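Trypsin-resistant surface T6 protein (Streptococcus pyogenes serotype M6, PDB 4P0D) serves as the backbone pilin of a surface pilus and as the T6 antigen, its subunits probably being joined covalently by sortase and anchored to the cell wall. Local coordinates at residues Phe323-Ser328 against Ala337-Tyr342; Asn267-Gly272 against Ser362-Ser367; Asn357-Ser362 against Thr459-Ser464; Ile158-Lys163 against Tyr317-Ala322; Glu386-Thr391 against Thr475-Thr480. The protein carries 1 engineered substitution. All blocks are in the same frame, centred on the assembly; numbering follows the deposited sequence.

Contact 1: Phe323-Ser328 against Ala337-Tyr342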
# COMPACT_ATOMS: atom_id res chain seq x y z
N PHE A 323 31.05 -15.30 8.37
CA PHE A 323 31.98 -15.94 9.28
C PHE A 323 33.41 -15.76 8.76
O PHE A 323 33.61 -15.35 7.62
CB PHE A 323 31.66 -17.43 9.42
CG PHE A 323 31.76 -18.21 8.13
CD1 PHE A 323 32.97 -18.70 7.69
CD2 PHE A 323 30.62 -18.44 7.35
CE1 PHE A 323 33.07 -19.41 6.51
CE2 PHE A 323 30.71 -19.17 6.17
CZ PHE A 323 31.94 -19.65 5.75
N ARG A 324 34.38 -16.06 9.61
CA ARG A 324 35.76 -15.97 9.19
C ARG A 324 36.46 -17.31 9.38
O ARG A 324 36.27 -17.98 10.40
CB ARG A 324 36.50 -14.87 9.94
CG ARG A 324 37.82 -14.50 9.30
CD ARG A 324 38.56 -13.47 10.14
NE ARG A 324 39.44 -12.66 9.30
CZ ARG A 324 40.28 -11.74 9.76
NH1 ARG A 324 40.36 -11.48 11.07
NH2 ARG A 324 41.03 -11.05 8.91
N LYS A 325 37.25 -17.69 8.37
CA LYS A 325 38.02 -18.91 8.38
C LYS A 325 39.47 -18.62 8.73
O LYS A 325 40.10 -17.80 8.07
CB LYS A 325 37.95 -19.56 7.00
CG LYS A 325 38.46 -20.99 6.95
CD LYS A 325 37.81 -21.83 8.05
CE LYS A 325 38.21 -23.29 7.95
NZ LYS A 325 39.63 -23.47 8.30
N VAL A 326 40.01 -19.31 9.74
CA VAL A 326 41.40 -19.06 10.17
C VAL A 326 42.16 -20.36 10.47
O VAL A 326 41.55 -21.41 10.66
CB VAL A 326 41.46 -18.16 11.42
CG1 VAL A 326 40.79 -16.82 11.15
CG2 VAL A 326 40.86 -18.83 12.64
N ASP A 327 43.49 -20.24 10.50
CA ASP A 327 44.37 -21.33 10.94
C ASP A 327 44.18 -21.55 12.43
O ASP A 327 44.17 -20.60 13.23
CB ASP A 327 45.82 -20.95 10.64
CG ASP A 327 46.82 -21.97 11.17
OD1 ASP A 327 47.09 -21.98 12.41
OD2 ASP A 327 47.36 -22.73 10.35
N SER A 328 44.01 -22.81 12.83
CA SER A 328 43.67 -23.13 14.22
C SER A 328 44.69 -22.63 15.27
O SER A 328 44.33 -22.43 16.44
CB SER A 328 43.49 -24.63 14.38
OG SER A 328 44.70 -25.30 14.07
N ALA A 337 38.41 -21.45 1.21
CA ALA A 337 37.65 -22.50 1.88
C ALA A 337 36.20 -22.45 1.38
O ALA A 337 35.60 -21.37 1.33
CB ALA A 337 37.69 -22.29 3.38
N ILE A 338 35.66 -23.59 0.99
CA ILE A 338 34.27 -23.67 0.53
C ILE A 338 33.38 -24.26 1.61
O ILE A 338 33.66 -25.35 2.12
CB ILE A 338 34.14 -24.48 -0.77
CG1 ILE A 338 35.15 -23.96 -1.81
CG2 ILE A 338 32.70 -24.43 -1.29
CD1 ILE A 338 35.15 -24.73 -3.11
N PHE A 339 32.32 -23.53 1.92
CA PHE A 339 31.36 -23.87 2.95
C PHE A 339 29.95 -23.93 2.41
O PHE A 339 29.58 -23.13 1.54
CB PHE A 339 31.38 -22.84 4.08
CG PHE A 339 32.52 -23.03 5.04
CD1 PHE A 339 33.78 -22.55 4.73
CD2 PHE A 339 32.34 -23.73 6.22
CE1 PHE A 339 34.84 -22.74 5.60
CE2 PHE A 339 33.40 -23.92 7.10
CZ PHE A 339 34.65 -23.43 6.79
N GLY A 340 29.18 -24.87 2.93
CA GLY A 340 27.73 -24.88 2.78
C GLY A 340 27.06 -24.21 3.97
O GLY A 340 27.54 -24.27 5.10
N VAL A 341 25.94 -23.55 3.70
CA VAL A 341 25.11 -22.96 4.74
C VAL A 341 23.76 -23.64 4.63
O VAL A 341 23.15 -23.59 3.57
CB VAL A 341 24.93 -21.46 4.49
CG1 VAL A 341 23.86 -20.89 5.43
CG2 VAL A 341 26.27 -20.75 4.61
N TYR A 342 23.32 -24.28 5.71
CA TYR A 342 22.10 -25.08 5.71
C TYR A 342 21.11 -24.46 6.66
O TYR A 342 21.50 -23.79 7.61
CB TYR A 342 22.40 -26.52 6.13
CG TYR A 342 23.48 -27.13 5.29
CD1 TYR A 342 24.80 -26.78 5.49
CD2 TYR A 342 23.19 -28.05 4.27
CE1 TYR A 342 25.81 -27.30 4.72
CE2 TYR A 342 24.20 -28.58 3.49
CZ TYR A 342 25.51 -28.18 3.73
OH TYR A 342 26.57 -28.66 2.99
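Phe-323 holds CG between its backbone N and carbonyl carbon (chi1 61°), while Phe-339 places CG beside its backbone N (chi1 -79°), and the two rings meet in the core of the prealbumin-like beta sandwich. Strand 320-327 belongs to one sheet and strand 338-343 to the facing one, so the contact is core packing from sheet to sheet. The pair is T-shaped: the edge of Phe-323 is directed at one face of Phe-339, with centroids 4.8 Å apart and planes inclined by 63°. Phe-323 CZ makes the closest approach, 3.5 Å from Phe-339 CG. Lys-325 comes to the same ring from the rim; its CE lies in the ring plane, 3.7 Å from Phe-339 CZ. Nearer the backbone, Lys-325 CG packs on the methyl CB of Ala-337 at 3.9 Å. Buried hydrocarbon thus flanks the lysine chain, which also touches Glu-374 on strand 368-376. NZ is no longer a free amine: an intramolecular isopeptide bond, found in many pilin domains of this kind, joins Lys-325 NZ to Asn-479 CG.

Contact 2: Asn267-Gly272 against Ser362-Ser367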
# COMPACT_ATOMS: atom_id res chain seq x y z
N ASN A 267 17.39 -11.59 -5.55
CA ASN A 267 18.76 -11.36 -5.06
C ASN A 267 19.06 -9.91 -4.65
O ASN A 267 20.04 -9.69 -3.95
CB ASN A 267 19.77 -11.83 -6.11
CG ASN A 267 19.81 -10.94 -7.32
OD1 ASN A 267 20.70 -10.11 -7.47
ND2 ASN A 267 18.83 -11.08 -8.17
N LYS A 268 18.22 -8.96 -5.06
CA LYS A 268 18.38 -7.55 -4.67
C LYS A 268 17.70 -7.22 -3.34
O LYS A 268 17.68 -6.05 -2.93
CB LYS A 268 17.82 -6.62 -5.76
CG LYS A 268 18.53 -6.71 -7.09
CD LYS A 268 17.63 -6.19 -8.21
CE LYS A 268 18.43 -5.86 -9.45
NZ LYS A 268 17.56 -5.31 -10.54
N ALA A 269 17.17 -8.22 -2.65
CA ALA A 269 16.52 -7.97 -1.38
C ALA A 269 17.52 -7.31 -0.44
O ALA A 269 18.66 -7.77 -0.28
CB ALA A 269 15.98 -9.24 -0.77
N ILE A 270 17.07 -6.24 0.18
CA ILE A 270 17.89 -5.49 1.13
C ILE A 270 18.01 -6.24 2.45
O ILE A 270 17.01 -6.76 2.96
CB ILE A 270 17.26 -4.11 1.39
CG1 ILE A 270 17.27 -3.27 0.09
CG2 ILE A 270 17.93 -3.40 2.57
CD1 ILE A 270 18.63 -3.04 -0.55
N VAL A 271 19.23 -6.28 3.02
CA VAL A 271 19.43 -6.85 4.35
C VAL A 271 19.43 -5.74 5.42
O VAL A 271 19.93 -4.64 5.18
CB VAL A 271 20.73 -7.71 4.47
CG1 VAL A 271 20.86 -8.70 3.32
CG2 VAL A 271 21.97 -6.84 4.57
N GLY A 272 18.88 -6.03 6.59
CA GLY A 272 18.87 -5.11 7.72
C GLY A 272 17.89 -3.95 7.59
O GLY A 272 16.97 -3.99 6.79
N SER A 362 26.62 -15.14 3.23
CA SER A 362 25.55 -15.90 2.60
C SER A 362 24.60 -14.98 1.83
O SER A 362 24.61 -13.76 2.01
CB SER A 362 24.75 -16.63 3.66
OG SER A 362 23.84 -15.77 4.33
N THR A 363 23.76 -15.59 1.01
CA THR A 363 22.58 -14.93 0.47
C THR A 363 21.55 -14.67 1.59
O THR A 363 21.75 -15.08 2.74
CB THR A 363 21.92 -15.80 -0.61
OG1 THR A 363 21.77 -17.13 -0.12
CG2 THR A 363 22.76 -15.81 -1.88
N GLN A 364 20.44 -14.03 1.25
CA GLN A 364 19.51 -13.50 2.26
C GLN A 364 18.66 -14.57 2.95
O GLN A 364 18.04 -15.41 2.30
CB GLN A 364 18.57 -12.46 1.63
CG GLN A 364 19.22 -11.26 0.97
CD GLN A 364 19.54 -11.48 -0.49
OE1 GLN A 364 19.79 -12.60 -0.92
NE2 GLN A 364 19.55 -10.41 -1.27
N VAL A 365 18.62 -14.49 4.28
CA VAL A 365 17.95 -15.46 5.11
C VAL A 365 16.97 -14.83 6.10
O VAL A 365 17.16 -13.70 6.53
CB VAL A 365 18.98 -16.33 5.88
CG1 VAL A 365 19.92 -17.02 4.91
CG2 VAL A 365 19.78 -15.51 6.91
N SER A 366 15.96 -15.60 6.48
CA SER A 366 14.99 -15.14 7.48
C SER A 366 15.56 -15.38 8.87
O SER A 366 16.56 -16.07 9.03
CB SER A 366 13.71 -15.93 7.34
OG SER A 366 13.90 -17.28 7.74
N SER A 367 14.90 -14.84 9.89
CA SER A 367 15.28 -15.14 11.26
C SER A 367 15.23 -16.64 11.45
O SER A 367 14.35 -17.31 10.88
CB SER A 367 14.37 -14.43 12.25
OG SER A 367 13.03 -14.89 12.13
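The side-chain amide of Gln-364 is held in its own plane by two backbone carbonyls, Asn-267 O and Ala-269 O, each lying within a few degrees of that plane. On one face, the methyl CB of Ala-269 packs 3.8 Å from Gln-364 NE2. Both bonds are donated by this nitrogen, but they use the carbonyls differently. Asn-267 O accepts at 2.8 Å, with NE2 well above the carbonyl plane and an N-H...O angle of 150°. The bond from NE2 to Ala-269 O is 3.0 Å long and nearly straight at 170°, and the donor lies in the carbonyl plane on a lone pair. Two acceptors from one curled loop therefore take the two N-H groups and fix the rotation of the amide. Nearer the backbone, Gln-364 CG rests against Val-271 CG1 at 3.8 Å, the two side chains crossing at about a right angle. A bend at chi2 (89°) turns the amide from this apolar patch toward the carbonyls. Thr-318 packs on both Val-271 and Gln-364, and the backbone of Gln-364 is hydrogen-bonded to that of Leu-168, so the glutamine is anchored behind as well as at its tip. Residues 267-272 connect strands 258-265 and 276-285 of the Cna-B-like domain; residues 362-367 connect strands 359-361 and 368-376 of the prealbumin-like one. What results is a loop-to-loop junction between neighbouring domains of this modular three-domain pilin, with a buried glutamine amide bonded to the turning backbone of the other domain.

Contact 3: Asn357-Ser362 against Thr459-Ser464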
# COMPACT_ATOMS: atom_id res chain seq x y z
N ASN A 357 40.78 -12.23 3.14
CA ASN A 357 40.71 -11.84 4.55
C ASN A 357 39.94 -12.85 5.42
O ASN A 357 39.64 -12.57 6.58
CB ASN A 357 40.07 -10.44 4.67
CG ASN A 357 40.44 -9.52 3.49
OD1 ASN A 357 39.56 -9.02 2.78
ND2 ASN A 357 41.74 -9.34 3.26
N GLY A 358 39.64 -14.03 4.87
CA GLY A 358 39.04 -15.13 5.65
C GLY A 358 37.52 -15.15 5.67
O GLY A 358 36.92 -16.10 6.19
N TYR A 359 36.90 -14.13 5.07
CA TYR A 359 35.48 -13.84 5.26
C TYR A 359 34.63 -14.43 4.16
O TYR A 359 35.05 -14.47 3.01
CB TYR A 359 35.23 -12.31 5.33
CG TYR A 359 35.61 -11.67 6.65
CD1 TYR A 359 34.94 -11.98 7.81
CD2 TYR A 359 36.65 -10.72 6.72
CE1 TYR A 359 35.29 -11.40 9.02
CE2 TYR A 359 36.98 -10.12 7.93
CZ TYR A 359 36.31 -10.48 9.07
OH TYR A 359 36.63 -9.93 10.30
N ALA A 360 33.42 -14.86 4.53
CA ALA A 360 32.39 -15.27 3.57
C ALA A 360 31.02 -14.72 4.01
O ALA A 360 30.80 -14.52 5.20
CB ALA A 360 32.34 -16.79 3.47
N ILE A 361 30.12 -14.48 3.06
CA ILE A 361 28.77 -14.03 3.39
C ILE A 361 27.73 -14.81 2.58
O ILE A 361 27.92 -15.08 1.39
CB ILE A 361 28.57 -12.51 3.13
CG1 ILE A 361 29.52 -11.70 4.01
CG2 ILE A 361 27.14 -12.09 3.43
CD1 ILE A 361 29.50 -10.22 3.69
N SER A 362 26.62 -15.14 3.23
CA SER A 362 25.55 -15.90 2.60
C SER A 362 24.60 -14.98 1.83
O SER A 362 24.61 -13.76 2.01
CB SER A 362 24.75 -16.63 3.66
OG SER A 362 23.84 -15.77 4.33
N THR A 459 36.61 -5.99 1.82
CA THR A 459 35.27 -5.79 2.36
C THR A 459 35.39 -5.75 3.87
O THR A 459 36.05 -6.60 4.46
CB THR A 459 34.34 -6.94 1.94
OG1 THR A 459 34.21 -6.93 0.51
CG2 THR A 459 32.98 -6.79 2.58
N THR A 460 34.80 -4.74 4.51
CA THR A 460 34.92 -4.61 5.95
C THR A 460 33.69 -5.13 6.66
O THR A 460 32.63 -5.24 6.07
CB THR A 460 35.14 -3.14 6.38
OG1 THR A 460 34.01 -2.35 5.98
CG2 THR A 460 36.40 -2.58 5.76
N PHE A 461 33.88 -5.43 7.94
CA PHE A 461 32.85 -5.90 8.84
C PHE A 461 32.99 -5.11 10.14
O PHE A 461 33.96 -5.30 10.86
CB PHE A 461 33.06 -7.40 9.12
CG PHE A 461 32.85 -8.27 7.92
CD1 PHE A 461 33.81 -8.34 6.91
CD2 PHE A 461 31.69 -9.04 7.79
CE1 PHE A 461 33.61 -9.13 5.80
CE2 PHE A 461 31.49 -9.84 6.67
CZ PHE A 461 32.46 -9.88 5.68
N SER A 462 32.04 -4.23 10.43
CA SER A 462 32.11 -3.47 11.68
C SER A 462 30.92 -3.79 12.59
O SER A 462 29.78 -3.86 12.13
CB SER A 462 32.21 -1.97 11.40
OG SER A 462 31.46 -1.60 10.26
N LYS A 463 31.22 -4.02 13.87
CA LYS A 463 30.19 -4.23 14.88
C LYS A 463 29.44 -2.92 15.05
O LYS A 463 30.05 -1.85 15.04
CB LYS A 463 30.80 -4.70 16.20
N SER A 464 28.12 -3.00 15.15
CA SER A 464 27.27 -1.81 15.07
C SER A 464 25.90 -2.07 15.72
O SER A 464 25.82 -2.85 16.65
CB SER A 464 27.16 -1.35 13.61
OG SER A 464 26.16 -0.36 13.42
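Tyr-359 and Phe-461 form the tight part of this contact, a face-to-face stack with centroids 4.0 Å apart and planes only 21° from parallel. The rings slide past each other from opposite directions, which leaves them displaced: Phe-461 CD1 lies over the middle of the tyrosine ring, whereas the tyrosine covers the phenylalanine face toward its rim. Phe-461 CE1 comes within 3.3 Å of Tyr-359 CG. Ile-361, two residues along the strand from the tyrosine, extends its chain to meet the far part of the phenylalanine, with Ile-361 CD1 3.6 Å from Phe-461 CZ. Phe-461 keeps CG anti to its carbonyl carbon (chi1 -67°), and from there the ring reaches both residues. Leu-455 adds further apolar packing on Ile-361 and Phe-461.

Toward the Asn-357 end the fit loosens. Asn-357 OD1 stays 4.3 Å from Thr-459 N, too far for a bond, and is instead hydrogen-bonded to Gly-458 N; the hydroxyl of Thr-459 has Thr-456 O as its partner. On both sides of Phe-461 in the sequence the segment turns to solvent: Thr-460, Ser-462 and Lys-463 are exposed, and the lysine is modelled only as far as CB. Strand 359-361 is an outer strand of the three-stranded sheet with 320-327 and 470-479. Strand 461-463 pairs antiparallel with 399-401 in a small separate sheet. The pair 399-401/461-463 probably belongs to the extensions that decorate this modular pilin, here packed by an aromatic stack on the edge strand of the prealbumin-like sandwich.

Contact 4: Ile158-Lys163 against Tyr317-Ala322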
# COMPACT_ATOMS: atom_id res chain seq x y z
N ILE A 158 8.48 -15.13 8.28
CA ILE A 158 8.80 -15.71 9.56
C ILE A 158 8.88 -14.58 10.58
O ILE A 158 9.64 -13.64 10.40
CB ILE A 158 10.17 -16.41 9.51
CG1 ILE A 158 10.17 -17.54 8.46
CG2 ILE A 158 10.58 -16.92 10.89
CD1 ILE A 158 9.30 -18.71 8.83
N ASP A 159 8.09 -14.67 11.66
CA ASP A 159 8.06 -13.61 12.67
C ASP A 159 9.33 -13.61 13.51
O ASP A 159 9.72 -14.63 14.07
CB ASP A 159 6.84 -13.75 13.60
CG ASP A 159 5.54 -13.25 12.94
OD1 ASP A 159 5.57 -12.31 12.13
OD2 ASP A 159 4.47 -13.81 13.26
N ASP A 160 9.98 -12.46 13.55
CA ASP A 160 11.15 -12.23 14.40
C ASP A 160 10.79 -11.13 15.40
O ASP A 160 10.97 -9.94 15.11
CB ASP A 160 12.32 -11.81 13.50
CG ASP A 160 13.59 -11.54 14.29
OD1 ASP A 160 13.65 -11.92 15.47
OD2 ASP A 160 14.50 -10.91 13.71
N VAL A 161 10.24 -11.52 16.55
CA VAL A 161 9.63 -10.58 17.49
C VAL A 161 8.56 -9.81 16.70
O VAL A 161 7.65 -10.43 16.13
CB VAL A 161 10.71 -9.72 18.20
CG1 VAL A 161 10.15 -9.04 19.46
CG2 VAL A 161 11.89 -10.59 18.62
N ASN A 162 8.65 -8.49 16.61
CA ASN A 162 7.68 -7.72 15.82
C ASN A 162 8.13 -7.47 14.37
O ASN A 162 7.57 -6.62 13.70
CB ASN A 162 7.40 -6.39 16.51
CG ASN A 162 8.66 -5.57 16.70
OD1 ASN A 162 9.77 -6.09 16.58
ND2 ASN A 162 8.49 -4.30 17.02
N LYS A 163 9.14 -8.20 13.89
CA LYS A 163 9.65 -8.02 12.53
C LYS A 163 9.26 -9.20 11.66
O LYS A 163 9.53 -10.34 12.02
CB LYS A 163 11.18 -7.94 12.54
CG LYS A 163 11.77 -6.81 13.37
CD LYS A 163 11.65 -5.48 12.65
CE LYS A 163 12.44 -4.35 13.33
NZ LYS A 163 12.28 -4.36 14.81
N TYR A 317 11.90 -8.04 6.20
CA TYR A 317 13.34 -7.97 6.47
C TYR A 317 14.08 -9.25 6.09
O TYR A 317 13.51 -10.34 6.08
CB TYR A 317 13.55 -7.67 7.95
CG TYR A 317 13.00 -6.32 8.35
CD1 TYR A 317 13.73 -5.16 8.11
CD2 TYR A 317 11.74 -6.20 8.92
CE1 TYR A 317 13.24 -3.92 8.46
CE2 TYR A 317 11.25 -4.95 9.28
CZ TYR A 317 12.00 -3.82 9.04
OH TYR A 317 11.51 -2.59 9.38
N THR A 318 15.36 -9.11 5.75
CA THR A 318 16.24 -10.27 5.58
C THR A 318 17.56 -9.97 6.27
O THR A 318 17.91 -8.80 6.47
CB THR A 318 16.54 -10.60 4.10
OG1 THR A 318 17.44 -9.62 3.55
CG2 THR A 318 15.30 -10.59 3.26
N TYR A 319 18.30 -11.03 6.58
CA TYR A 319 19.64 -10.93 7.15
C TYR A 319 20.60 -11.78 6.31
O TYR A 319 20.18 -12.56 5.45
CB TYR A 319 19.65 -11.48 8.58
CG TYR A 319 18.51 -10.93 9.44
CD1 TYR A 319 18.47 -9.58 9.78
CD2 TYR A 319 17.47 -11.76 9.86
CE1 TYR A 319 17.43 -9.07 10.54
CE2 TYR A 319 16.43 -11.25 10.63
CZ TYR A 319 16.41 -9.90 10.96
OH TYR A 319 15.36 -9.40 11.72
N GLN A 320 21.88 -11.64 6.60
CA GLN A 320 22.88 -12.47 5.96
C GLN A 320 23.86 -12.99 6.99
O GLN A 320 24.12 -12.34 8.00
CB GLN A 320 23.57 -11.72 4.83
CG GLN A 320 24.25 -10.43 5.24
CD GLN A 320 24.67 -9.59 4.04
OE1 GLN A 320 24.18 -9.77 2.92
NE2 GLN A 320 25.57 -8.66 4.28
N ILE A 321 24.34 -14.20 6.74
CA ILE A 321 25.27 -14.87 7.63
C ILE A 321 26.69 -14.70 7.11
O ILE A 321 26.96 -14.89 5.93
CB ILE A 321 24.93 -16.36 7.75
CG1 ILE A 321 23.49 -16.53 8.26
CG2 ILE A 321 25.90 -17.06 8.71
CD1 ILE A 321 23.01 -17.95 8.26
N ALA A 322 27.60 -14.38 8.03
CA ALA A 322 29.01 -14.18 7.73
C ALA A 322 29.85 -14.91 8.77
O ALA A 322 29.42 -15.12 9.90
CB ALA A 322 29.33 -12.69 7.72
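Lys-163 runs its aliphatic chain obliquely past the CD2/CE2 side of Tyr-317, with Lys-163 CD 3.4 Å from Tyr-317 CE2. The bend at chi2 (-77°) carries CD to the ring, while CB stays 4.1 Å from Tyr-317 CD2. Asp-160 makes the polar half of the contact: the hydroxyl OH of Tyr-319 donates a short 2.6 Å hydrogen bond to Asp-160 OD2, reaching that oxygen nearly in line with its C-O bond. The carboxylate and the phenol ring stand almost perpendicular, 84° apart. OD2 also accepts from the backbone N of Trp-394, so two donors grip a buried oxygen and fix the carboxylate. The indole of the same tryptophan makes a cation-pi contact with Lys-163 and an edge-to-face one with Tyr-317. Asp-160 and Lys-163 are the end positions of a type II' beta turn, closed by a pair of backbone bonds, Lys-163 N to Asp-160 O at 2.8 Å and Asp-160 N to Lys-163 O at 2.7 Å. This is the tight hairpin between strands 158-160 and 163-165, and it packs beside the segment that leads into strand 320-327, with the loop carrying Ser-367 against its flank.

Contact 5: Glu386-Thr391 against Thr475-Thr480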
# COMPACT_ATOMS: atom_id res chain seq x y z
N GLU A 386 33.31 -30.44 11.51
CA GLU A 386 32.37 -29.99 12.52
C GLU A 386 31.33 -29.06 11.93
O GLU A 386 31.64 -28.28 11.06
CB GLU A 386 33.13 -29.25 13.61
CG GLU A 386 34.23 -30.10 14.21
CD GLU A 386 34.99 -29.33 15.24
OE1 GLU A 386 36.18 -29.02 14.98
OE2 GLU A 386 34.37 -29.01 16.29
N THR A 387 30.10 -29.17 12.41
CA THR A 387 29.05 -28.24 12.03
C THR A 387 29.04 -27.06 13.01
O THR A 387 29.10 -27.25 14.23
CB THR A 387 27.67 -28.92 12.07
OG1 THR A 387 27.67 -30.04 11.18
CG2 THR A 387 26.60 -27.96 11.62
N TYR A 388 28.98 -25.85 12.48
CA TYR A 388 28.90 -24.63 13.30
C TYR A 388 27.51 -24.04 13.20
O TYR A 388 27.04 -23.73 12.11
CB TYR A 388 29.98 -23.63 12.88
CG TYR A 388 31.36 -24.17 13.18
CD1 TYR A 388 32.00 -25.02 12.29
CD2 TYR A 388 32.00 -23.89 14.38
CE1 TYR A 388 33.24 -25.56 12.58
CE2 TYR A 388 33.24 -24.43 14.68
CZ TYR A 388 33.86 -25.27 13.77
OH TYR A 388 35.10 -25.81 14.05
N GLU A 389 26.86 -23.88 14.35
CA GLU A 389 25.54 -23.32 14.39
C GLU A 389 25.59 -21.81 14.63
O GLU A 389 26.53 -21.28 15.22
CB GLU A 389 24.70 -24.04 15.45
CG GLU A 389 24.57 -25.53 15.15
CD GLU A 389 23.68 -26.28 16.12
OE1 GLU A 389 23.10 -25.64 17.02
OE2 GLU A 389 23.57 -27.52 15.97
N ILE A 390 24.58 -21.13 14.12
CA ILE A 390 24.44 -19.70 14.28
C ILE A 390 22.97 -19.34 14.19
O ILE A 390 22.22 -19.91 13.37
CB ILE A 390 25.28 -18.94 13.22
CG1 ILE A 390 25.42 -17.46 13.61
CG2 ILE A 390 24.69 -19.14 11.83
CD1 ILE A 390 26.36 -16.69 12.69
N THR A 391 22.55 -18.44 15.06
CA THR A 391 21.18 -17.97 15.13
C THR A 391 21.16 -16.58 14.50
O THR A 391 21.96 -15.72 14.86
CB THR A 391 20.68 -17.92 16.58
OG1 THR A 391 20.68 -19.24 17.13
CG2 THR A 391 19.28 -17.36 16.68
N THR A 475 32.80 -16.92 17.07
CA THR A 475 34.14 -17.49 17.06
C THR A 475 34.49 -17.76 15.59
O THR A 475 33.66 -18.25 14.84
CB THR A 475 34.18 -18.78 17.91
OG1 THR A 475 33.70 -18.51 19.24
CG2 THR A 475 35.58 -19.37 18.00
N ASP A 476 35.71 -17.42 15.17
CA ASP A 476 36.17 -17.78 13.83
C ASP A 476 36.23 -19.30 13.71
O ASP A 476 36.34 -20.00 14.71
CB ASP A 476 37.55 -17.21 13.51
CG ASP A 476 37.58 -15.69 13.53
OD1 ASP A 476 36.55 -15.04 13.22
OD2 ASP A 476 38.64 -15.15 13.87
N ILE A 477 36.18 -19.79 12.48
CA ILE A 477 36.20 -21.22 12.23
C ILE A 477 37.65 -21.65 12.02
O ILE A 477 38.33 -21.12 11.14
CB ILE A 477 35.33 -21.59 11.01
CG1 ILE A 477 33.87 -21.21 11.30
CG2 ILE A 477 35.44 -23.08 10.70
CD1 ILE A 477 32.87 -21.64 10.24
N PRO A 478 38.14 -22.60 12.84
CA PRO A 478 39.50 -23.09 12.67
C PRO A 478 39.66 -24.15 11.59
O PRO A 478 38.73 -24.89 11.28
CB PRO A 478 39.86 -23.67 14.05
CG PRO A 478 38.56 -24.06 14.65
CD PRO A 478 37.53 -23.13 14.09
N ASN A 479 40.85 -24.16 11.00
CA ASN A 479 41.32 -25.26 10.18
C ASN A 479 42.68 -25.70 10.72
O ASN A 479 43.48 -24.86 11.14
CB ASN A 479 41.41 -24.83 8.71
CG ASN A 479 40.04 -24.65 8.07
OD1 ASN A 479 39.48 -25.60 7.52
N THR A 480 42.91 -27.01 10.73
CA THR A 480 44.18 -27.55 11.15
C THR A 480 45.10 -27.79 9.95
O THR A 480 44.75 -28.52 9.01
CB THR A 480 44.03 -28.86 11.96
OG1 THR A 480 43.01 -28.70 12.95
CG2 THR A 480 45.35 -29.18 12.67
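The closing strand of the prealbumin-like sandwich, 470-479, sets Ile-477 over the ring of Tyr-388, from the outer strand 388-392, and Pro-478 beside its hydroxyl end. Ile-477 lies over one face of the tyrosine, its CG1 above the middle of the ring. The branch methyl CG2 makes an off-centre CH-pi contact, 4.3 Å from the Tyr-388 centroid and 30° off the ring normal, and comes to 3.8 Å from Tyr-388 CE1. The other arm reaches back toward the root of the ring, Ile-477 CD1 lying 4.0 Å from Tyr-388 CD1. With CG1 beside the backbone N (chi1 -62°) and CG2 beside the carbonyl carbon, both arms of the isoleucine are spread along the same ring. Because strand 470-479 runs in the three-stranded sheet with 320-327, and 388-392 borders the four-stranded one, the packing crosses from sheet to sheet near the isopeptide bond made by Asn-479. At the phenol end, Pro-478 CD touches Tyr-388 OH at 3.6 Å. The hydroxyl is hydrogen-bonded to Asn-384 ND2, and that same amide nitrogen also bonds to the carbonyl oxygen of Pro-478.

From the N terminus, contact 4 opens first, at the hairpin 158-163, and closes far along the chain at 317-322. Contact 2 starts within that span, at 267-272, and closes after it at 362-367, so the two cross, and both probably lie at the junction with the prealbumin-like domain. Contact 1 closes a short loop that lies wholly within the span of contact 2 and joins the two sheets of the sandwich. Contact 3 opens at 357-362, sharing Ser-362 with contact 2, which it crosses, and closes at 459-464 on the small two-stranded sheet. Contact 5 crosses contact 3 in turn, running from 386-391 to 475-480. Strand 320-327 serves contacts 1 and 4, and its sheet neighbours serve contacts 3 and 5.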